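Local structure of metallo-beta-lactamase domain-containing protein (Enterococcus faecalis, 2AZ4) at residues A[165-170]-A[187-192]; A[191-196]-A[377-382]; A[213-218]-A[386-391]. The protein is of unknown function but binds two zinc ions in a metallo-beta-lactamase fold and may bind RNA and act as an exonuclease. All blocks are in the same frame, centred on the assembly; numbering follows the deposited sequence.

Interaction 1: residues A[165-170]-A[187-192]; sequences VDHDAY and TGDLRL. With ZN (zinc ion), chain C; ZN (zinc ion), chain D.
The imidazole of H167 and the side chain of D189 lie side by side and point the same way, both ending on the zinc ion of chain C. D189 CB sits over one ring face as a CH-pi contact, 3.4 Å from the H167 ring centroid, while D168 OD1 lies above the opposite face; the H167 ring and D189 carboxylate planes stand 81° apart. H167 CG is anti to its backbone N (chi1 -175°), which sends NE2 to within 2.2 Å of that zinc, and ND1, the other ring nitrogen, is hydrogen-bonded to G381 O. This is the dinuclear site of the metallo-beta-lactamase fold: D189 OD2 bridges the metals, 2.4 Å from the zinc of chain C and 2.2 Å from that of chain D, as does one water. H92 and H94 complete the first site; D96, H97 and H404 the second. D166 and R191 cross at about a right angle. R191 NE meets D166 OD1 at 2.9 Å in a salt bridge, from above the carboxylate plane, while D166 OD2 takes the N-H of G194. R191 N donates to D166 O in the carbonyl plane at 2.9 Å. V165 CG1 presses tightly on L190 CB, 3.5 Å away.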
ATOM      1  N   VAL A 165       3.526  -9.876   5.732  1.00 16.53           N
ATOM      2  CA  VAL A 165       2.196  -9.822   6.251  1.00 18.20           C
ATOM      3  C   VAL A 165       1.228  -9.776   5.065  1.00 18.64           C
ATOM      4  O   VAL A 165       1.591  -9.273   4.009  1.00 18.22           O
ATOM      5  CB  VAL A 165       2.152  -8.609   7.188  1.00 18.44           C
ATOM      6  CG1 VAL A 165       1.321  -7.461   6.664  1.00 19.62           C
ATOM      7  CG2 VAL A 165       1.980  -9.031   8.638  1.00 19.05           C
ATOM      8  N   ASP A 166       0.021 -10.320   5.236  1.00 18.60           N
ATOM      9  CA  ASP A 166      -0.980 -10.384   4.174  1.00 19.59           C
ATOM     10  C   ASP A 166      -1.625  -8.983   4.038  1.00 19.37           C
ATOM     11  O   ASP A 166      -2.152  -8.428   5.006  1.00 18.32           O
ATOM     12  CB  ASP A 166      -1.973 -11.509   4.550  1.00 20.45           C
ATOM     13  CG  ASP A 166      -3.280 -11.517   3.748  1.00 24.58           C
ATOM     14  OD1 ASP A 166      -3.407 -10.808   2.718  1.00 28.39           O
ATOM     15  OD2 ASP A 166      -4.219 -12.256   4.197  1.00 24.80           O
ATOM     16  N   HIS A 167      -1.508  -8.394   2.851  1.00 18.18           N
ATOM     17  CA  HIS A 167      -2.114  -7.080   2.545  1.00 17.67           C
ATOM     18  C   HIS A 167      -2.344  -7.051   1.017  1.00 17.94           C
ATOM     19  O   HIS A 167      -1.822  -7.894   0.296  1.00 19.14           O
ATOM     20  CB  HIS A 167      -1.199  -5.942   3.055  1.00 16.51           C
ATOM     21  CG  HIS A 167      -1.775  -4.560   2.909  1.00 14.88           C
ATOM     22  ND1 HIS A 167      -3.061  -4.236   3.278  1.00 12.25           N
ATOM     23  CD2 HIS A 167      -1.213  -3.407   2.467  1.00 13.20           C
ATOM     24  CE1 HIS A 167      -3.284  -2.955   3.029  1.00 10.39           C
ATOM     25  NE2 HIS A 167      -2.175  -2.424   2.550  1.00 13.43           N
ATOM     26  N   ASP A 168      -3.145  -6.127   0.518  1.00 17.63           N
ATOM     27  CA  ASP A 168      -3.398  -6.071  -0.916  1.00 16.92           C
ATOM     28  C   ASP A 168      -2.239  -5.438  -1.705  1.00 16.54           C
ATOM     29  O   ASP A 168      -2.322  -5.374  -2.923  1.00 15.93           O
ATOM     30  CB  ASP A 168      -4.757  -5.408  -1.244  1.00 15.60           C
ATOM     31  CG  ASP A 168      -4.854  -3.986  -0.743  1.00 15.69           C
ATOM     32  OD1 ASP A 168      -4.026  -3.620   0.097  1.00 15.56           O
ATOM     33  OD2 ASP A 168      -5.753  -3.210  -1.182  1.00 15.10           O
ATOM     34  N   ALA A 169      -1.195  -4.940  -1.017  1.00 15.99           N
ATOM     35  CA  ALA A 169       0.076  -4.616  -1.671  1.00 15.87           C
ATOM     36  C   ALA A 169       0.967  -5.832  -1.506  1.00 16.05           C
ATOM     37  O   ALA A 169       1.233  -6.254  -0.369  1.00 16.86           O
ATOM     38  CB  ALA A 169       0.770  -3.393  -1.042  1.00 15.08           C
ATOM     39  N   TYR A 170       1.403  -6.405  -2.619  1.00 16.49           N
ATOM     40  CA  TYR A 170       2.369  -7.504  -2.590  1.00 17.08           C
ATOM     41  C   TYR A 170       3.684  -7.001  -1.980  1.00 16.55           C
ATOM     42  O   TYR A 170       4.069  -5.860  -2.197  1.00 15.80           O
ATOM     43  CB  TYR A 170       2.593  -8.074  -3.999  1.00 19.50           C
ATOM     44  CG  TYR A 170       3.370  -9.377  -3.991  1.00 21.59           C
ATOM     45  CD1 TYR A 170       2.799 -10.546  -3.475  1.00 24.07           C
ATOM     46  CD2 TYR A 170       4.672  -9.437  -4.489  1.00 24.23           C
ATOM     47  CE1 TYR A 170       3.514 -11.751  -3.450  1.00 26.44           C
ATOM     48  CE2 TYR A 170       5.406 -10.646  -4.466  1.00 24.81           C
ATOM     49  CZ  TYR A 170       4.813 -11.782  -3.950  1.00 25.18           C
ATOM     50  OH  TYR A 170       5.507 -12.975  -3.928  1.00 27.41           O
ATOM     51  N   THR A 187       2.691  -3.095  12.953  1.00 17.23           N
ATOM     52  CA  THR A 187       1.991  -4.051  12.077  1.00 17.57           C
ATOM     53  C   THR A 187       2.075  -3.708  10.594  1.00 18.01           C
ATOM     54  O   THR A 187       1.923  -4.588   9.744  1.00 19.02           O
ATOM     55  CB  THR A 187       0.470  -4.197  12.431  1.00 16.75           C
ATOM     56  OG1 THR A 187      -0.187  -2.929  12.295  1.00 16.73           O
ATOM     57  CG2 THR A 187       0.292  -4.726  13.829  1.00 16.99           C
ATOM     58  N   GLY A 188       2.286  -2.430  10.297  1.00 17.79           N
ATOM     59  CA  GLY A 188       2.048  -1.909   8.960  1.00 18.34           C
ATOM     60  C   GLY A 188       0.560  -2.049   8.710  1.00 18.18           C
ATOM     61  O   GLY A 188      -0.243  -2.007   9.662  1.00 18.79           O
ATOM     62  N   ASP A 189       0.190  -2.210   7.446  1.00 17.48           N
ATOM     63  CA  ASP A 189      -1.173  -2.555   7.060  1.00 17.26           C
ATOM     64  C   ASP A 189      -1.264  -4.053   6.857  1.00 16.79           C
ATOM     65  O   ASP A 189      -0.322  -4.645   6.328  1.00 16.43           O
ATOM     66  CB  ASP A 189      -1.507  -1.887   5.730  1.00 16.46           C
ATOM     67  CG  ASP A 189      -1.748  -0.417   5.848  1.00 16.33           C
ATOM     68  OD1 ASP A 189      -1.645   0.170   6.949  1.00 16.74           O
ATOM     69  OD2 ASP A 189      -2.063   0.175   4.809  1.00 13.45           O
ATOM     70  N   LEU A 190      -2.398  -4.658   7.244  1.00 16.80           N
ATOM     71  CA  LEU A 190      -2.568  -6.115   7.200  1.00 16.86           C
ATOM     72  C   LEU A 190      -3.995  -6.645   7.331  1.00 16.16           C
ATOM     73  O   LEU A 190      -4.898  -5.951   7.765  1.00 16.16           O
ATOM     74  CB  LEU A 190      -1.707  -6.853   8.225  1.00 17.30           C
ATOM     75  CG  LEU A 190      -1.462  -6.482   9.696  1.00 19.41           C
ATOM     76  CD1 LEU A 190      -2.433  -5.544  10.402  1.00 17.52           C
ATOM     77  CD2 LEU A 190      -1.177  -7.707  10.513  1.00 17.82           C
ATOM     78  N   ARG A 191      -4.166  -7.909   6.976  1.00 16.06           N
ATOM     79  CA  ARG A 191      -5.495  -8.543   6.963  1.00 16.17           C
ATOM     80  C   ARG A 191      -5.318 -10.037   7.158  1.00 16.36           C
ATOM     81  O   ARG A 191      -4.187 -10.532   7.177  1.00 16.99           O
ATOM     82  CB  ARG A 191      -6.214  -8.252   5.630  1.00 15.22           C
ATOM     83  CG  ARG A 191      -5.456  -8.799   4.407  1.00 15.37           C
ATOM     84  CD  ARG A 191      -6.217  -8.572   3.101  1.00 16.98           C
ATOM     85  NE  ARG A 191      -5.402  -8.902   1.933  1.00 17.62           N
ATOM     86  CZ  ARG A 191      -5.788  -8.755   0.667  1.00 16.85           C
ATOM     87  NH1 ARG A 191      -6.979  -8.268   0.381  1.00 15.08           N
ATOM     88  NH2 ARG A 191      -4.971  -9.095  -0.317  1.00 16.17           N
ATOM     89  N   LEU A 192      -6.436 -10.750   7.276  1.00 16.84           N
ATOM     90  CA  LEU A 192      -6.434 -12.198   7.439  1.00 17.28           C
ATOM     91  C   LEU A 192      -7.281 -12.909   6.375  1.00 18.27           C
ATOM     92  O   LEU A 192      -7.540 -14.123   6.488  1.00 19.13           O
ATOM     93  CB  LEU A 192      -6.972 -12.553   8.840  1.00 17.25           C
ATOM     94  CG  LEU A 192      -5.967 -12.502  10.010  1.00 15.56           C
ATOM     95  CD1 LEU A 192      -6.669 -12.733  11.345  1.00 17.54           C
ATOM     96  CD2 LEU A 192      -4.872 -13.554   9.801  1.00 16.87           C
TER
HETATM   97 ZN    ZN C 601      -1.799  -0.230   2.465  1.00 23.71          ZN
HETATM   98 ZN    ZN D 602      -2.159   2.420   4.745  1.00 27.73          ZN
HETATM   99  O   HOH W   1      -3.907   0.352   2.300  1.00 18.85           O
HETATM  100  O   HOH W   2      -2.043   2.069   2.438  1.00 18.61           O
HETATM  101  O   HOH W   3      -4.422   2.279   4.162  1.00 22.69           O

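Interaction 2: residues A[191-196]-A[377-382]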
ATOM      1  N   ARG A 191      -4.166  -7.909   6.976  1.00 16.06           N
ATOM      2  CA  ARG A 191      -5.495  -8.543   6.963  1.00 16.17           C
ATOM      3  C   ARG A 191      -5.318 -10.037   7.158  1.00 16.36           C
ATOM      4  O   ARG A 191      -4.187 -10.532   7.177  1.00 16.99           O
ATOM      5  CB  ARG A 191      -6.214  -8.252   5.630  1.00 15.22           C
ATOM      6  CG  ARG A 191      -5.456  -8.799   4.407  1.00 15.37           C
ATOM      7  CD  ARG A 191      -6.217  -8.572   3.101  1.00 16.98           C
ATOM      8  NE  ARG A 191      -5.402  -8.902   1.933  1.00 17.62           N
ATOM      9  CZ  ARG A 191      -5.788  -8.755   0.667  1.00 16.85           C
ATOM     10  NH1 ARG A 191      -6.979  -8.268   0.381  1.00 15.08           N
ATOM     11  NH2 ARG A 191      -4.971  -9.095  -0.317  1.00 16.17           N
ATOM     12  N   LEU A 192      -6.436 -10.750   7.276  1.00 16.84           N
ATOM     13  CA  LEU A 192      -6.434 -12.198   7.439  1.00 17.28           C
ATOM     14  C   LEU A 192      -7.281 -12.909   6.375  1.00 18.27           C
ATOM     15  O   LEU A 192      -7.540 -14.123   6.488  1.00 19.13           O
ATOM     16  CB  LEU A 192      -6.972 -12.553   8.840  1.00 17.25           C
ATOM     17  CG  LEU A 192      -5.967 -12.502  10.010  1.00 15.56           C
ATOM     18  CD1 LEU A 192      -6.669 -12.733  11.345  1.00 17.54           C
ATOM     19  CD2 LEU A 192      -4.872 -13.554   9.801  1.00 16.87           C
ATOM     20  N   HIS A 193      -7.714 -12.172   5.354  1.00 17.62           N
ATOM     21  CA  HIS A 193      -8.538 -12.747   4.294  1.00 18.18           C
ATOM     22  C   HIS A 193      -7.925 -12.622   2.878  1.00 18.27           C
ATOM     23  O   HIS A 193      -8.632 -12.724   1.878  1.00 17.48           O
ATOM     24  CB  HIS A 193      -9.947 -12.132   4.336  1.00 18.04           C
ATOM     25  CG  HIS A 193      -9.987 -10.685   3.960  1.00 19.58           C
ATOM     26  ND1 HIS A 193      -9.788  -9.668   4.870  1.00 20.08           N
ATOM     27  CD2 HIS A 193     -10.191 -10.082   2.762  1.00 20.61           C
ATOM     28  CE1 HIS A 193      -9.880  -8.503   4.254  1.00 19.97           C
ATOM     29  NE2 HIS A 193     -10.126  -8.727   2.977  1.00 20.92           N
ATOM     30  N   GLY A 194      -6.621 -12.393   2.792  1.00 18.68           N
ATOM     31  CA  GLY A 194      -5.956 -12.188   1.491  1.00 19.10           C
ATOM     32  C   GLY A 194      -5.415 -13.457   0.852  1.00 19.96           C
ATOM     33  O   GLY A 194      -5.921 -14.557   1.097  1.00 20.26           O
ATOM     34  N   HIS A 195      -4.395 -13.294   0.012  1.00 20.67           N
ATOM     35  CA  HIS A 195      -3.781 -14.405  -0.701  1.00 22.31           C
ATOM     36  C   HIS A 195      -3.001 -15.306   0.245  1.00 23.39           C
ATOM     37  O   HIS A 195      -2.888 -16.507   0.003  1.00 24.71           O
ATOM     38  CB  HIS A 195      -2.822 -13.902  -1.797  1.00 22.24           C
ATOM     39  CG  HIS A 195      -3.426 -12.861  -2.698  1.00 22.27           C
ATOM     40  ND1 HIS A 195      -4.328 -13.173  -3.692  1.00 20.94           N
ATOM     41  CD2 HIS A 195      -3.269 -11.513  -2.734  1.00 22.00           C
ATOM     42  CE1 HIS A 195      -4.690 -12.062  -4.313  1.00 21.17           C
ATOM     43  NE2 HIS A 195      -4.070 -11.038  -3.742  1.00 20.96           N
ATOM     44  N   ASN A 196      -2.447 -14.727   1.300  1.00 23.28           N
ATOM     45  CA  ASN A 196      -1.566 -15.472   2.177  1.00 23.84           C
ATOM     46  C   ASN A 196      -1.903 -15.226   3.644  1.00 22.72           C
ATOM     47  O   ASN A 196      -1.103 -14.651   4.358  1.00 21.85           O
ATOM     48  CB  ASN A 196      -0.098 -15.097   1.894  1.00 24.84           C
ATOM     49  CG  ASN A 196       0.342 -15.411   0.448  1.00 28.93           C
ATOM     50  OD1 ASN A 196       0.524 -16.584   0.070  1.00 33.30           O
ATOM     51  ND2 ASN A 196       0.564 -14.355  -0.351  1.00 31.34           N
ATOM     52  N   LEU A 377     -16.257  -5.120  -7.748  1.00 22.28           N
ATOM     53  CA  LEU A 377     -15.798  -6.389  -7.185  1.00 22.20           C
ATOM     54  C   LEU A 377     -14.580  -6.091  -6.313  1.00 22.02           C
ATOM     55  O   LEU A 377     -13.435  -6.206  -6.758  1.00 22.44           O
ATOM     56  CB  LEU A 377     -15.504  -7.417  -8.302  1.00 22.25           C
ATOM     57  CG  LEU A 377     -15.209  -8.878  -7.917  1.00 22.73           C
ATOM     58  CD1 LEU A 377     -16.471  -9.596  -7.389  1.00 24.99           C
ATOM     59  CD2 LEU A 377     -14.600  -9.616  -9.111  1.00 22.37           C
ATOM     60  N   ALA A 378     -14.848  -5.666  -5.083  1.00 21.66           N
ATOM     61  CA  ALA A 378     -13.810  -5.151  -4.200  1.00 21.72           C
ATOM     62  C   ALA A 378     -13.472  -6.131  -3.084  1.00 21.29           C
ATOM     63  O   ALA A 378     -14.331  -6.856  -2.602  1.00 21.42           O
ATOM     64  CB  ALA A 378     -14.222  -3.789  -3.611  1.00 21.79           C
ATOM     65  N   CYS A 379     -12.216  -6.135  -2.674  1.00 20.22           N
ATOM     66  CA  CYS A 379     -11.813  -6.875  -1.489  1.00 19.60           C
ATOM     67  C   CYS A 379     -10.775  -6.033  -0.749  1.00 18.94           C
ATOM     68  O   CYS A 379      -9.668  -5.784  -1.264  1.00 18.79           O
ATOM     69  CB  CYS A 379     -11.245  -8.237  -1.888  1.00 19.52           C
ATOM     70  SG  CYS A 379     -10.743  -9.261  -0.482  1.00 21.81           S
ATOM     71  N   SER A 380     -11.149  -5.561   0.434  1.00 17.87           N
ATOM     72  CA  SER A 380     -10.285  -4.697   1.220  1.00 17.85           C
ATOM     73  C   SER A 380      -8.920  -5.312   1.498  1.00 17.28           C
ATOM     74  O   SER A 380      -8.797  -6.495   1.800  1.00 16.88           O
ATOM     75  CB  SER A 380     -10.940  -4.312   2.548  1.00 18.06           C
ATOM     76  OG  SER A 380     -10.077  -3.427   3.248  1.00 20.29           O
ATOM     77  N   GLY A 381      -7.887  -4.483   1.414  1.00 17.26           N
ATOM     78  CA  GLY A 381      -6.584  -4.877   1.902  1.00 16.08           C
ATOM     79  C   GLY A 381      -6.456  -4.912   3.430  1.00 17.34           C
ATOM     80  O   GLY A 381      -5.444  -5.391   3.940  1.00 16.97           O
ATOM     81  N   HIS A 382      -7.467  -4.406   4.153  1.00 17.16           N
ATOM     82  CA  HIS A 382      -7.388  -4.229   5.617  1.00 17.46           C
ATOM     83  C   HIS A 382      -8.190  -5.246   6.404  1.00 17.90           C
ATOM     84  O   HIS A 382      -9.227  -5.728   5.931  1.00 17.88           O
ATOM     85  CB  HIS A 382      -7.801  -2.811   6.024  1.00 17.38           C
ATOM     86  CG  HIS A 382      -6.882  -1.758   5.493  1.00 19.84           C
ATOM     87  ND1 HIS A 382      -5.683  -1.450   6.095  1.00 20.82           N
ATOM     88  CD2 HIS A 382      -6.973  -0.962   4.399  1.00 20.39           C
ATOM     89  CE1 HIS A 382      -5.076  -0.505   5.397  1.00 21.31           C
ATOM     90  NE2 HIS A 382      -5.843  -0.180   4.374  1.00 20.54           N
TER
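Two loops join here beside the dinuclear zinc site: 191-196 leads from strand 182-186 of the metallo-beta-lactamase fold to helix 197-207, while the loop 377-382 follows strand 373-376, an outermost strand of the six-stranded parallel sheet. Two hydrogen bonds converge on one backbone oxygen. R191 NH1 reaches S380 O at 2.9 Å, the acceptor lying near the guanidinium plane but the donor standing well above the carbonyl plane. H193 NE2 adds a weak bond to S380 O, also at 2.9 Å but bent to 125° at the hydrogen. Within 377-382, S380 OG accepts from H382 N, an ST turn; the H382 side chain points away from 191-196, and its ND1 is hydrogen-bonded to E216 OE1. Packing does the rest. The extended R191 chain runs along the peptide after G381, with CD 3.4 Å from G381 O, and the same CD lies over one face of the H193 ring; G194 CA lies over the guanidinium. H193 CG occupies the crowded position between backbone N and carbonyl carbon (chi1 68°), turning the ring edge to the 377-382 loop. At that edge, in the ring plane, H382 O lies 3.3 Å from H193 CE1, and C379 SG makes a sulfur-aromatic contact, 3.4 Å from H193 CD2.

Interaction 3: residues A[213-218]-A[386-391]; sequences LMMEGV and EDLDKI
A helix packs against a strand in the layered metallo-beta-lactamase fold: helix 385-395 packs on the mixed sheet that holds strand 212-216, nearly antiparallel to that strand. The segment axes make 167° and approach to 10.6 Å; no hydrogen bond joins the two segments, so apolar side chains carry the contact. M215 is the bridge. Its CG is anti to the backbone N and the chain is fully extended beyond it (chi3 -180°), so the CE methyl arrives tip first at the helix surface, between L388 and I391, one turn apart. M215 CE presses tightly on L388 CD2 at 3.5 Å, lies 3.4 Å from L388 O, and touches I391 CG2 at 3.8 Å. The I391 CG2 methyl, anti to the backbone N, faces the strand. L388 CD2 also lies 3.6 Å from E216 O, a buried carbonyl with no polar partner in the model. E216, crossing L388 at about a right angle, turns its carboxylate toward the zinc site; OE1 accepts from H382 ND1 and L190 N, which probably helps hold H382 and the backbone next to the zinc ligand D189. Its other oxygen, OE2, accepts from V218 N at 3.2 Å, nearly straight at 166° and from above the carboxylate plane.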
ATOM      1  N   LEU A 213       2.533  -2.925  20.853  1.00 23.74           N
ATOM      2  CA  LEU A 213       1.989  -3.227  19.540  1.00 23.13           C
ATOM      3  C   LEU A 213       1.397  -1.973  18.909  1.00 21.77           C
ATOM      4  O   LEU A 213       0.331  -1.510  19.321  1.00 22.35           O
ATOM      5  CB  LEU A 213       0.915  -4.320  19.647  1.00 22.66           C
ATOM      6  CG  LEU A 213       0.208  -4.756  18.345  1.00 23.31           C
ATOM      7  CD1 LEU A 213       1.236  -5.288  17.393  1.00 22.02           C
ATOM      8  CD2 LEU A 213      -0.830  -5.843  18.633  1.00 23.05           C
ATOM      9  N   MET A 214       2.099  -1.442  17.912  1.00 20.58           N
ATOM     10  CA  MET A 214       1.652  -0.302  17.123  1.00 19.69           C
ATOM     11  C   MET A 214       0.867  -0.831  15.919  1.00 20.63           C
ATOM     12  O   MET A 214       1.454  -1.320  14.963  1.00 21.22           O
ATOM     13  CB  MET A 214       2.850   0.578  16.707  1.00 19.40           C
ATOM     14  CG  MET A 214       3.576   1.242  17.913  1.00 18.42           C
ATOM     15  SD  MET A 214       5.256   1.859  17.642  1.00 16.19           S
ATOM     16  CE  MET A 214       6.105   0.319  17.335  1.00 20.22           C
ATOM     17  N   MET A 215      -0.460  -0.739  15.992  1.00 21.63           N
ATOM     18  CA  MET A 215      -1.358  -1.446  15.076  1.00 22.09           C
ATOM     19  C   MET A 215      -2.374  -0.561  14.360  1.00 22.65           C
ATOM     20  O   MET A 215      -3.048   0.268  14.986  1.00 22.45           O
ATOM     21  CB  MET A 215      -2.081  -2.576  15.835  1.00 22.47           C
ATOM     22  CG  MET A 215      -3.171  -3.325  15.042  1.00 22.98           C
ATOM     23  SD  MET A 215      -3.669  -4.796  15.972  1.00 22.52           S
ATOM     24  CE  MET A 215      -4.901  -5.486  14.872  1.00 21.26           C
ATOM     25  N   GLU A 216      -2.508  -0.778  13.046  1.00 22.39           N
ATOM     26  CA  GLU A 216      -3.509  -0.109  12.233  1.00 22.56           C
ATOM     27  C   GLU A 216      -4.952  -0.378  12.686  1.00 22.68           C
ATOM     28  O   GLU A 216      -5.252  -1.411  13.312  1.00 21.33           O
ATOM     29  CB  GLU A 216      -3.357  -0.501  10.751  1.00 23.12           C
ATOM     30  CG  GLU A 216      -3.675  -1.956  10.479  1.00 22.58           C
ATOM     31  CD  GLU A 216      -4.672  -2.127   9.352  1.00 24.15           C
ATOM     32  OE1 GLU A 216      -4.268  -2.617   8.281  1.00 22.10           O
ATOM     33  OE2 GLU A 216      -5.866  -1.786   9.534  1.00 27.57           O
ATOM     34  N   GLY A 217      -5.823   0.587  12.390  1.00 22.50           N
ATOM     35  CA  GLY A 217      -7.245   0.475  12.685  1.00 23.60           C
ATOM     36  C   GLY A 217      -8.072   1.076  11.570  1.00 24.32           C
ATOM     37  O   GLY A 217      -8.994   1.865  11.807  1.00 25.00           O
ATOM     38  N   VAL A 218      -7.756   0.692  10.341  1.00 24.21           N
ATOM     39  CA  VAL A 218      -8.413   1.289   9.179  1.00 24.03           C
ATOM     40  C   VAL A 218      -9.900   0.905   9.094  1.00 25.19           C
ATOM     41  O   VAL A 218     -10.772   1.793   9.017  1.00 24.76           O
ATOM     42  CB  VAL A 218      -7.658   0.968   7.868  1.00 23.62           C
ATOM     43  CG1 VAL A 218      -8.424   1.483   6.660  1.00 22.35           C
ATOM     44  CG2 VAL A 218      -6.247   1.562   7.915  1.00 22.33           C
ATOM     45  N   GLU A 386     -13.660  -7.602  13.067  1.00 24.97           N
ATOM     46  CA  GLU A 386     -13.487  -8.912  13.703  1.00 26.12           C
ATOM     47  C   GLU A 386     -12.052  -9.423  13.695  1.00 25.59           C
ATOM     48  O   GLU A 386     -11.577  -9.993  14.691  1.00 25.13           O
ATOM     49  CB  GLU A 386     -14.355  -9.944  12.969  1.00 27.35           C
ATOM     50  CG  GLU A 386     -14.996 -10.973  13.844  1.00 32.56           C
ATOM     51  CD  GLU A 386     -16.279 -11.521  13.209  1.00 39.70           C
ATOM     52  OE1 GLU A 386     -16.191 -12.268  12.200  1.00 42.28           O
ATOM     53  OE2 GLU A 386     -17.379 -11.186  13.713  1.00 42.64           O
ATOM     54  N   ASP A 387     -11.363  -9.250  12.566  1.00 24.66           N
ATOM     55  CA  ASP A 387     -10.033  -9.830  12.409  1.00 24.14           C
ATOM     56  C   ASP A 387      -8.994  -9.010  13.141  1.00 23.07           C
ATOM     57  O   ASP A 387      -7.990  -9.530  13.554  1.00 22.70           O
ATOM     58  CB  ASP A 387      -9.686 -10.024  10.920  1.00 24.31           C
ATOM     59  CG  ASP A 387     -10.504 -11.163  10.287  1.00 25.72           C
ATOM     60  OD1 ASP A 387     -11.161 -11.890  11.060  1.00 25.46           O
ATOM     61  OD2 ASP A 387     -10.510 -11.331   9.042  1.00 25.74           O
ATOM     62  N   LEU A 388      -9.261  -7.719  13.301  1.00 23.14           N
ATOM     63  CA  LEU A 388      -8.408  -6.858  14.117  1.00 22.91           C
ATOM     64  C   LEU A 388      -8.372  -7.369  15.555  1.00 22.55           C
ATOM     65  O   LEU A 388      -7.308  -7.540  16.106  1.00 21.32           O
ATOM     66  CB  LEU A 388      -8.909  -5.415  14.069  1.00 22.73           C
ATOM     67  CG  LEU A 388      -8.679  -4.622  12.778  1.00 23.59           C
ATOM     68  CD1 LEU A 388      -9.451  -3.309  12.793  1.00 21.49           C
ATOM     69  CD2 LEU A 388      -7.187  -4.372  12.521  1.00 19.73           C
ATOM     70  N   ASP A 389      -9.548  -7.640  16.134  1.00 23.02           N
ATOM     71  CA  ASP A 389      -9.649  -8.294  17.456  1.00 23.85           C
ATOM     72  C   ASP A 389      -8.976  -9.659  17.505  1.00 23.51           C
ATOM     73  O   ASP A 389      -8.354 -10.006  18.507  1.00 23.57           O
ATOM     74  CB  ASP A 389     -11.114  -8.437  17.887  1.00 24.57           C
ATOM     75  CG  ASP A 389     -11.804  -7.097  18.090  1.00 26.24           C
ATOM     76  OD1 ASP A 389     -11.140  -6.136  18.536  1.00 30.18           O
ATOM     77  OD2 ASP A 389     -13.019  -7.005  17.808  1.00 29.84           O
ATOM     78  N   LYS A 390      -9.085 -10.448  16.432  1.00 22.95           N
ATOM     79  CA  LYS A 390      -8.427 -11.746  16.425  1.00 22.62           C
ATOM     80  C   LYS A 390      -6.908 -11.597  16.427  1.00 22.24           C
ATOM     81  O   LYS A 390      -6.210 -12.383  17.057  1.00 21.47           O
ATOM     82  CB  LYS A 390      -8.883 -12.619  15.251  1.00 23.36           C
ATOM     83  CG  LYS A 390     -10.227 -13.279  15.456  1.00 25.64           C
ATOM     84  CD  LYS A 390     -10.909 -13.644  14.125  1.00 29.96           C
ATOM     85  CE  LYS A 390     -12.383 -14.010  14.390  1.00 33.36           C
ATOM     86  NZ  LYS A 390     -13.186 -14.356  13.158  1.00 33.98           N
ATOM     87  N   ILE A 391      -6.399 -10.582  15.733  1.00 21.64           N
ATOM     88  CA  ILE A 391      -4.949 -10.384  15.660  1.00 21.76           C
ATOM     89  C   ILE A 391      -4.433 -10.047  17.053  1.00 21.04           C
ATOM     90  O   ILE A 391      -3.464 -10.626  17.500  1.00 20.61           O
ATOM     91  CB  ILE A 391      -4.560  -9.304  14.616  1.00 21.30           C
ATOM     92  CG1 ILE A 391      -4.762  -9.870  13.195  1.00 23.26           C
ATOM     93  CG2 ILE A 391      -3.117  -8.824  14.835  1.00 21.64           C
ATOM     94  CD1 ILE A 391      -4.814  -8.808  12.055  1.00 21.55           C
TER

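How the interactions relate
From the N terminus, interaction 1 comes first and closes a short, mostly strand excursion, tying the loop after strand 158-164 to the loop after strand 182-186. Interaction 2 begins where it ends, sharing R191 and L192, and closes a span of 180 residues that contains all six strands of the parallel sheet. Interaction 3 opens after interaction 1 has closed; its segments alternate with those of interaction 2, so these two long closures cross. The three meet in space: T187 N pairs with M214 O, joining interactions 1 and 3, while L192 packs on D387 and I391. Together they join the loops carrying H167 and D189, the parallel-sheet region and helix 385-395.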